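Local structure of integron Cassette Protein Hfx_Cass5 (Unidentified, 3IF4) at residues Arg37-Pro42 with Thr63-Pro69. The protein is of unknown function but is encoded on a mobile integron gene cassette. Numbering follows the deposited sequence.
Sequences RIHVTP and TRSLHSP
Two inner strands of an antiparallel sheet, 38-42 and 65-67, pair here, with V40 and L66 as the hydrogen-bonded pair and H39 and H67 as the non-hydrogen-bonded one. V40 N gives a nearly straight bond to L66 O (2.7 Å), and L66 N returns one to V40 O (2.9 Å). Past the strand end, S68 N bonds to I38 O. S68 OG accepts from I38 N (3.2 Å) and donates to P69 O of its own segment, which fixes the hydroxyl. On the other face from V40 and L66, H67 CB sits over the H39 ring in a CH-pi contact, 3.5 Å from its centroid. Chi1 of H67 (67°) puts CG between the backbone N and the carbonyl carbon, and the two histidine side chains lie side by side, pointing the same way. Their ring planes are oblique, 39° apart. H67 ND1 donates to S68 O (2.9 Å), which fixes the ring rotation. The R37 guanidinium lies over one face of this ring, shifted toward its rim, with R37 NH1 3.5 Å from H67 CE1. R37 NE makes a salt bridge to D33. With an alanine in place of H67, S68 O would probably lose this donor and a gap would open beside the R37 guanidinium. At the far end a water joins T41 OG1 to T63 O. A G1 beta bulge at R64 and S65, opposite N60, begins the second strand. W79 of the second subunit packs on S68 and P69. The whole is an antiparallel pair of inner strands in a four-stranded 1-2-4-3 sheet.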
loop_
_atom_site.group_PDB
_atom_site.type_symbol
_atom_site.label_atom_id
_atom_site.label_comp_id
_atom_site.label_asym_id
_atom_site.label_seq_id
_atom_site.Cartn_x
_atom_site.Cartn_y
_atom_site.Cartn_z
ATOM N N ARG A 37 10.966 1.821 -6.524
ATOM C CA ARG A 37 10.393 2.955 -5.794
ATOM C C ARG A 37 10.689 4.291 -6.500
ATOM O O ARG A 37 11.751 4.472 -7.101
ATOM C CB ARG A 37 10.917 2.982 -4.357
ATOM C CG ARG A 37 10.712 1.666 -3.623
ATOM C CD ARG A 37 11.224 1.727 -2.206
ATOM N NE ARG A 37 12.645 2.058 -2.149
ATOM C CZ ARG A 37 13.361 2.072 -1.029
ATOM N NH1 ARG A 37 12.781 1.767 0.127
ATOM N NH2 ARG A 37 14.652 2.386 -1.059
ATOM N N ILE A 38 9.740 5.217 -6.448
ATOM C CA ILE A 38 9.976 6.531 -7.018
ATOM C C ILE A 38 10.411 7.515 -5.933
ATOM O O ILE A 38 9.790 7.605 -4.867
ATOM C CB ILE A 38 8.763 7.063 -7.815
ATOM C CG1 ILE A 38 9.091 8.441 -8.399
ATOM C CG2 ILE A 38 7.515 7.106 -6.945
ATOM C CD1 ILE A 38 8.184 8.864 -9.543
ATOM N N HIS A 39 11.492 8.239 -6.223
ATOM C CA HIS A 39 12.123 9.156 -5.279
ATOM C C HIS A 39 11.995 10.605 -5.723
ATOM O O HIS A 39 12.235 10.926 -6.889
ATOM C CB HIS A 39 13.609 8.830 -5.144
ATOM C CG HIS A 39 13.898 7.613 -4.318
ATOM N ND1 HIS A 39 13.713 6.328 -4.792
ATOM C CD2 HIS A 39 14.381 7.487 -3.063
ATOM C CE1 HIS A 39 14.069 5.464 -3.859
ATOM N NE2 HIS A 39 14.477 6.140 -2.798
ATOM N N VAL A 40 11.620 11.475 -4.786
ATOM C CA VAL A 40 11.591 12.906 -5.029
ATOM C C VAL A 40 12.591 13.591 -4.093
ATOM O O VAL A 40 12.446 13.552 -2.869
ATOM C CB VAL A 40 10.184 13.513 -4.821
ATOM C CG1 VAL A 40 10.231 15.030 -5.028
ATOM C CG2 VAL A 40 9.174 12.877 -5.761
ATOM N N THR A 41 13.620 14.192 -4.682
ATOM C CA THR A 41 14.676 14.847 -3.925
ATOM C C THR A 41 14.445 16.351 -3.922
ATOM O O THR A 41 14.601 17.001 -4.952
ATOM C CB THR A 41 16.054 14.578 -4.553
ATOM O OG1 THR A 41 16.240 13.163 -4.702
ATOM C CG2 THR A 41 17.165 15.167 -3.684
ATOM N N PRO A 42 14.061 16.904 -2.765
ATOM C CA PRO A 42 13.794 18.338 -2.647
ATOM C C PRO A 42 15.084 19.133 -2.805
ATOM O O PRO A 42 16.167 18.608 -2.551
ATOM C CB PRO A 42 13.259 18.484 -1.220
ATOM C CG PRO A 42 12.934 17.083 -0.761
ATOM C CD PRO A 42 13.892 16.205 -1.481
ATOM N N THR A 63 19.941 9.562 1.239
ATOM C CA THR A 63 19.769 10.071 -0.116
ATOM C C THR A 63 18.948 11.357 -0.100
ATOM O O THR A 63 18.647 11.928 -1.152
ATOM C CB THR A 63 19.082 9.042 -1.033
ATOM O OG1 THR A 63 17.746 8.804 -0.572
ATOM C CG2 THR A 63 19.863 7.723 -1.048
ATOM N N ARG A 64 18.594 11.803 1.103
ATOM C CA ARG A 64 17.783 13.008 1.282
ATOM C C ARG A 64 16.619 13.082 0.290
ATOM O O ARG A 64 16.469 14.056 -0.453
ATOM C CB ARG A 64 18.662 14.270 1.213
ATOM C CG ARG A 64 19.521 14.476 2.457
ATOM C CD ARG A 64 20.346 15.753 2.400
ATOM N NE ARG A 64 19.532 16.967 2.500
ATOM C CZ ARG A 64 18.998 17.425 3.631
ATOM N NH1 ARG A 64 19.173 16.766 4.772
ATOM N NH2 ARG A 64 18.280 18.542 3.619
ATOM N N SER A 65 15.782 12.052 0.288
ATOM C CA SER A 65 14.667 12.007 -0.647
ATOM C C SER A 65 13.397 11.466 -0.005
ATOM O O SER A 65 13.451 10.643 0.905
ATOM C CB SER A 65 15.038 11.144 -1.855
ATOM O OG SER A 65 15.439 9.838 -1.442
ATOM N N LEU A 66 12.263 11.960 -0.485
ATOM C CA LEU A 66 10.971 11.379 -0.199
ATOM C C LEU A 66 10.795 10.243 -1.187
ATOM O O LEU A 66 11.170 10.383 -2.348
ATOM C CB LEU A 66 9.870 12.404 -0.425
ATOM C CG LEU A 66 9.948 13.659 0.438
ATOM C CD1 LEU A 66 9.324 14.870 -0.271
ATOM C CD2 LEU A 66 9.290 13.397 1.785
ATOM N N HIS A 67 10.226 9.122 -0.746
ATOM C CA HIS A 67 10.015 8.009 -1.665
ATOM C C HIS A 67 8.776 7.181 -1.352
ATOM O O HIS A 67 8.241 7.220 -0.244
ATOM C CB HIS A 67 11.255 7.116 -1.740
ATOM C CG HIS A 67 11.555 6.384 -0.469
ATOM N ND1 HIS A 67 10.843 5.276 -0.062
ATOM C CD2 HIS A 67 12.498 6.596 0.480
ATOM C CE1 HIS A 67 11.330 4.840 1.087
ATOM N NE2 HIS A 67 12.336 5.620 1.436
ATOM N N SER A 68 8.330 6.436 -2.356
ATOM C CA SER A 68 7.180 5.556 -2.232
ATOM C C SER A 68 7.637 4.191 -1.747
ATOM O O SER A 68 8.834 3.956 -1.594
ATOM C CB SER A 68 6.493 5.411 -3.591
ATOM O OG SER A 68 7.309 4.700 -4.509
ATOM N N PRO A 69 6.682 3.288 -1.487
ATOM C CA PRO A 69 7.018 1.882 -1.262
ATOM C C PRO A 69 7.343 1.238 -2.600
ATOM O O PRO A 69 7.277 1.914 -3.628
ATOM C CB PRO A 69 5.714 1.286 -0.728
ATOM C CG PRO A 69 4.852 2.453 -0.360
ATOM C CD PRO A 69 5.252 3.551 -1.277
HETATM O O HOH W 1 18.556 11.825 -4.012
#